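Conserved hypothetical protein TM0937 (Thermotoga maritima, PDB 2ESH) is of unknown function but, as a PadR-like protein of the helix-turn-helix class, probably binds DNA as a transcriptional regulator. Local coordinates at residues A[26-31]-A[75-80]; A[21-26]-A[80-85]. One frame throughout, in Å; residues are numbered along the deposited sequence.

Contact 1: A[26-31]-A[75-80]; sequences PSHGYE and PPRKIY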
# COMPACT_ATOMS: atom_id res chain seq x y z
N PRO A 26 12.85 -3.77 3.04
CA PRO A 26 12.89 -4.53 1.77
C PRO A 26 12.60 -6.03 2.08
O PRO A 26 12.97 -6.50 3.15
CB PRO A 26 14.33 -4.35 1.34
CG PRO A 26 14.75 -2.97 2.08
CD PRO A 26 14.13 -3.08 3.36
N SER A 27 11.85 -6.73 1.19
CA SER A 27 11.41 -8.08 1.49
C SER A 27 10.80 -8.79 0.32
O SER A 27 10.68 -8.23 -0.77
CB SER A 27 10.43 -8.10 2.68
OG SER A 27 10.25 -9.45 3.20
N HIS A 28 10.44 -10.05 0.55
CA HIS A 28 9.82 -10.86 -0.53
C HIS A 28 8.28 -10.92 -0.39
O HIS A 28 7.78 -10.63 0.65
CB HIS A 28 10.44 -12.24 -0.58
CG HIS A 28 10.34 -12.98 0.71
ND1 HIS A 28 11.29 -12.87 1.71
CD2 HIS A 28 9.40 -13.85 1.18
CE1 HIS A 28 10.95 -13.65 2.73
NE2 HIS A 28 9.79 -14.22 2.44
N GLY A 29 7.58 -11.21 -1.47
CA GLY A 29 6.20 -11.59 -1.49
C GLY A 29 5.63 -12.26 -0.26
O GLY A 29 4.70 -11.73 0.33
N TYR A 30 6.20 -13.40 0.17
CA TYR A 30 5.63 -14.17 1.29
C TYR A 30 5.59 -13.42 2.62
O TYR A 30 4.55 -13.40 3.31
CB TYR A 30 6.29 -15.56 1.45
CG TYR A 30 5.77 -16.37 2.64
CD1 TYR A 30 4.53 -17.09 2.57
CD2 TYR A 30 6.50 -16.40 3.82
CE1 TYR A 30 4.05 -17.87 3.69
CE2 TYR A 30 6.05 -17.16 4.96
CZ TYR A 30 4.84 -17.88 4.90
OH TYR A 30 4.47 -18.60 6.03
N GLU A 31 6.71 -12.82 3.01
CA GLU A 31 6.78 -12.09 4.26
C GLU A 31 5.86 -10.83 4.17
O GLU A 31 5.23 -10.44 5.14
CB GLU A 31 8.21 -11.71 4.57
CG GLU A 31 8.44 -11.19 5.94
CD GLU A 31 8.12 -9.65 6.13
OE1 GLU A 31 8.10 -8.93 5.12
OE2 GLU A 31 7.95 -9.18 7.28
N PRO A 75 14.00 -22.12 -0.67
CA PRO A 75 14.39 -21.70 -1.97
C PRO A 75 14.79 -20.18 -1.91
O PRO A 75 14.49 -19.50 -0.89
CB PRO A 75 13.12 -21.91 -2.79
CG PRO A 75 12.02 -21.71 -1.88
CD PRO A 75 12.54 -22.14 -0.50
N PRO A 76 15.46 -19.67 -3.01
CA PRO A 76 15.86 -18.25 -3.10
C PRO A 76 14.61 -17.38 -3.10
O PRO A 76 13.56 -17.79 -3.64
CB PRO A 76 16.56 -18.16 -4.48
CG PRO A 76 16.92 -19.61 -4.87
CD PRO A 76 15.83 -20.44 -4.22
N ARG A 77 14.71 -16.18 -2.52
CA ARG A 77 13.63 -15.21 -2.40
C ARG A 77 14.03 -13.89 -3.07
O ARG A 77 15.10 -13.38 -2.79
CB ARG A 77 13.38 -14.91 -0.92
CG ARG A 77 13.01 -16.08 -0.06
CD ARG A 77 11.63 -16.53 -0.47
NE ARG A 77 11.24 -17.63 0.38
CZ ARG A 77 10.01 -18.13 0.48
NH1 ARG A 77 8.98 -17.63 -0.21
NH2 ARG A 77 9.82 -19.14 1.31
N LYS A 78 13.18 -13.36 -3.93
CA LYS A 78 13.37 -12.12 -4.66
C LYS A 78 13.03 -10.95 -3.75
O LYS A 78 11.87 -10.80 -3.35
CB LYS A 78 12.48 -12.14 -5.87
CG LYS A 78 12.84 -11.05 -6.86
CD LYS A 78 12.18 -11.24 -8.18
CE LYS A 78 12.85 -10.43 -9.25
NZ LYS A 78 12.26 -10.68 -10.64
N ILE A 79 14.05 -10.16 -3.35
CA ILE A 79 13.88 -8.97 -2.43
C ILE A 79 13.53 -7.66 -3.16
O ILE A 79 14.23 -7.19 -4.07
CB ILE A 79 15.11 -8.78 -1.59
CG1 ILE A 79 15.48 -10.11 -0.85
CG2 ILE A 79 14.87 -7.67 -0.54
CD1 ILE A 79 14.36 -10.72 0.04
N TYR A 80 12.41 -7.07 -2.79
CA TYR A 80 11.93 -5.78 -3.34
C TYR A 80 12.43 -4.65 -2.49
O TYR A 80 12.46 -4.77 -1.27
CB TYR A 80 10.40 -5.72 -3.41
CG TYR A 80 9.88 -6.69 -4.36
CD1 TYR A 80 9.56 -6.29 -5.69
CD2 TYR A 80 9.76 -8.05 -4.00
CE1 TYR A 80 9.14 -7.22 -6.65
CE2 TYR A 80 9.35 -9.01 -4.96
CZ TYR A 80 9.02 -8.56 -6.29
OH TYR A 80 8.59 -9.45 -7.26
O HOH W 1 9.46 -12.12 -3.46
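Ser27 pairs with Tyr80 through both backbone bonds of a single antiparallel hydrogen-bonded bridge, the tight end of the contact. Tyr80 N reaches Ser27 O at 2.9 Å along a nearly straight line (174°), although it lies above the carbonyl plane. The return bond from Ser27 N to Tyr80 O is longer, 3.2 Å, and more bent, but sits on a lone pair in the carbonyl plane. Ser27 O also lies at the edge of the Tyr80 ring, as does a water that accepts from Gly29 N and donates to Lys78 O. Ile79 CG2, anti to its backbone N, packs 3.6 Å from Ser27 N. The Ser27 side chain turns from the strand; OG donates to Glu31 OE1, which it meets from above the carboxylate plane and which also forms a salt bridge with Arg35. In this winged helix-turn-helix layout the residues leading into helix 29-37 join the backbone of wing strand 77-82 through this one bridge, while the strand's other edge pairs with strand 65-70. Toward the tip of the wing the grip changes to side chains. His28 takes the crowded chi1 position (57°), and its ring is sandwiched, with Glu31 CB over one face and Arg77 CD over the other, a CH-pi contact 4.0 Å from CD to the ring centroid. Arg77, bent at chi2, crosses the imidazole obliquely, its guanidinium turned 28° from the ring; with Arg77 NE 4.2 Å from His28 NE2, its charge would probably disfavour a protonated imidazole. An alanine at His28 would lose the ring between Glu31 and Arg77 and would probably leave the arginine less well fixed. Packing is looser here: Arg77 NH1 comes no nearer than 3.8 Å to Tyr30 CB, and the exposed Tyr30 ring leads away.

Contact 2: A[21-26]-A[80-85]; sequences LVAEKP and YRITPQ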
# COMPACT_ATOMS: atom_id res chain seq x y z
N LEU A 21 5.14 -0.61 2.92
CA LEU A 21 5.65 -1.71 3.72
C LEU A 21 7.02 -2.08 3.15
O LEU A 21 8.00 -2.29 3.89
CB LEU A 21 4.66 -2.90 3.68
CG LEU A 21 3.43 -2.91 4.62
CD1 LEU A 21 2.55 -4.16 4.31
CD2 LEU A 21 3.82 -2.84 6.07
N VAL A 22 7.11 -2.11 1.82
CA VAL A 22 8.44 -2.24 1.25
C VAL A 22 9.49 -1.14 1.62
O VAL A 22 10.63 -1.50 1.87
CB VAL A 22 8.44 -2.45 -0.20
CG1 VAL A 22 9.87 -2.48 -0.67
CG2 VAL A 22 7.63 -3.76 -0.58
N ALA A 23 9.12 0.16 1.59
CA ALA A 23 10.00 1.23 2.02
C ALA A 23 10.51 0.99 3.43
O ALA A 23 11.66 1.28 3.75
CB ALA A 23 9.30 2.65 1.96
N GLU A 24 9.62 0.52 4.29
CA GLU A 24 9.97 0.30 5.68
C GLU A 24 10.98 -0.86 5.85
O GLU A 24 11.90 -0.77 6.66
CB GLU A 24 8.65 0.01 6.42
CG GLU A 24 7.83 1.30 6.71
CD GLU A 24 6.59 1.05 7.58
OE1 GLU A 24 6.00 -0.03 7.49
OE2 GLU A 24 6.16 1.97 8.32
N LYS A 25 10.81 -1.95 5.08
CA LYS A 25 11.77 -3.05 5.14
C LYS A 25 11.74 -3.83 3.83
O LYS A 25 10.76 -4.51 3.57
CB LYS A 25 11.44 -3.99 6.28
CG LYS A 25 12.43 -5.16 6.47
CD LYS A 25 12.08 -6.09 7.66
CE LYS A 25 10.95 -7.11 7.23
NZ LYS A 25 10.27 -7.93 8.38
N PRO A 26 12.85 -3.77 3.04
CA PRO A 26 12.89 -4.53 1.77
C PRO A 26 12.60 -6.03 2.08
O PRO A 26 12.97 -6.50 3.15
CB PRO A 26 14.33 -4.35 1.34
CG PRO A 26 14.75 -2.97 2.08
CD PRO A 26 14.13 -3.08 3.36
N TYR A 80 12.41 -7.07 -2.79
CA TYR A 80 11.93 -5.78 -3.34
C TYR A 80 12.43 -4.65 -2.49
O TYR A 80 12.46 -4.77 -1.27
CB TYR A 80 10.40 -5.72 -3.41
CG TYR A 80 9.88 -6.69 -4.36
CD1 TYR A 80 9.56 -6.29 -5.69
CD2 TYR A 80 9.76 -8.05 -4.00
CE1 TYR A 80 9.14 -7.22 -6.65
CE2 TYR A 80 9.35 -9.01 -4.96
CZ TYR A 80 9.02 -8.56 -6.29
OH TYR A 80 8.59 -9.45 -7.26
N ARG A 81 12.80 -3.54 -3.13
CA ARG A 81 13.40 -2.38 -2.44
C ARG A 81 12.88 -1.10 -3.11
O ARG A 81 12.74 -1.03 -4.36
CB ARG A 81 14.95 -2.52 -2.51
CG ARG A 81 15.81 -1.33 -2.14
CD ARG A 81 17.33 -1.73 -2.00
NE ARG A 81 17.52 -3.06 -1.35
CZ ARG A 81 17.96 -3.27 -0.10
NH1 ARG A 81 18.26 -2.23 0.72
NH2 ARG A 81 18.09 -4.54 0.36
N ILE A 82 12.53 -0.10 -2.32
CA ILE A 82 12.02 1.18 -2.96
C ILE A 82 13.16 1.93 -3.73
O ILE A 82 14.30 1.98 -3.25
CB ILE A 82 11.23 2.13 -1.95
CG1 ILE A 82 10.33 3.11 -2.76
CG2 ILE A 82 12.20 2.80 -0.95
CD1 ILE A 82 9.24 3.79 -1.99
N THR A 83 12.84 2.48 -4.91
CA THR A 83 13.69 3.34 -5.63
C THR A 83 13.34 4.84 -5.31
O THR A 83 12.29 5.10 -4.79
CB THR A 83 13.47 3.14 -7.10
OG1 THR A 83 12.19 3.70 -7.41
CG2 THR A 83 13.60 1.53 -7.55
N PRO A 84 14.26 5.85 -5.68
CA PRO A 84 13.97 7.30 -5.46
C PRO A 84 12.70 7.74 -6.23
O PRO A 84 11.97 8.64 -5.81
CB PRO A 84 15.22 8.05 -6.05
CG PRO A 84 16.37 6.97 -6.14
CD PRO A 84 15.60 5.60 -6.30
N GLN A 85 12.43 7.13 -7.35
CA GLN A 85 11.11 7.36 -7.98
C GLN A 85 9.86 6.93 -7.15
O GLN A 85 8.81 7.60 -7.21
CB GLN A 85 11.03 6.80 -9.40
CG GLN A 85 12.12 7.44 -10.41
CD GLN A 85 11.97 9.01 -10.61
OE1 GLN A 85 11.08 9.44 -11.35
NE2 GLN A 85 12.87 9.84 -9.97
O HOH W 2 12.71 -0.40 0.24
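The C-terminal turn of helix 8-24 rests against the end of strand 77-82, the second strand of the wing in this winged helix-turn-helix fold, just before the chain enters the long helix 84-116. Val22 aims its CB at the strand. From there CG1, anti to the backbone N (chi1 176°), runs out to the strand backbone: it lies 3.5 Å from Tyr80 O, with Arg81 CA and Ile82 N the next atoms along the strand and Tyr80 CB a little farther off. CG2, anti to the carbonyl carbon, is the branch that makes none of these close strand contacts. The same valine packs on Leu32, Leu56 and Leu65, so it joins the helix end to helices 29-37 and 52-61 and to the neighbouring wing strand. At the next helix residue, Ala23, the partner is Ile82, which offers CG2 from the crowded position between its backbone N and carbonyl carbon. That methyl meets Ala23 at CA and CB, while CD1, at the end of the extended chain, also comes to 4.1 Å from Ala23 CB; the isoleucine also touches Lys87 and Leu90 of helix 84-116. Where the helix gives way to Lys25 and Pro26, the contact becomes more open. In the conformer described, one of two modelled, the exposed Arg81 side chain, bent at chi3 (-39°), lays one face of its guanidinium over the Pro26 ring, with Pro26 CG 3.7 Å from that plane and displaced toward its rim. Past the strand, Thr83 occupies the N-cap position of helix 84-116, its OG1 bonded to Gly86 N. A water links the helix end to the strand, donating to Val22 O and accepting from Ile82 N, the latter only 2.6 Å from the water oxygen.

In the fold
Contacts 1 and 2 follow one another along strand 77-82, their centres 12 Å apart and on the same side of the chain's centre. They share Pro26 and Tyr80: the linker between helices 8-24 and 29-37 meets the strand at this point, so contact 1 lies at the start of the second helix and contact 2 at the end of the first. A salt bridge ties them directly, Lys25 NZ to Glu31 OE2 at 2.9 Å. Together they join the wing to the helices of a probable DNA-binding domain. A bound calcium ion is about 7 Å from the Lys78 side chain and about 9 Å from that of Arg81.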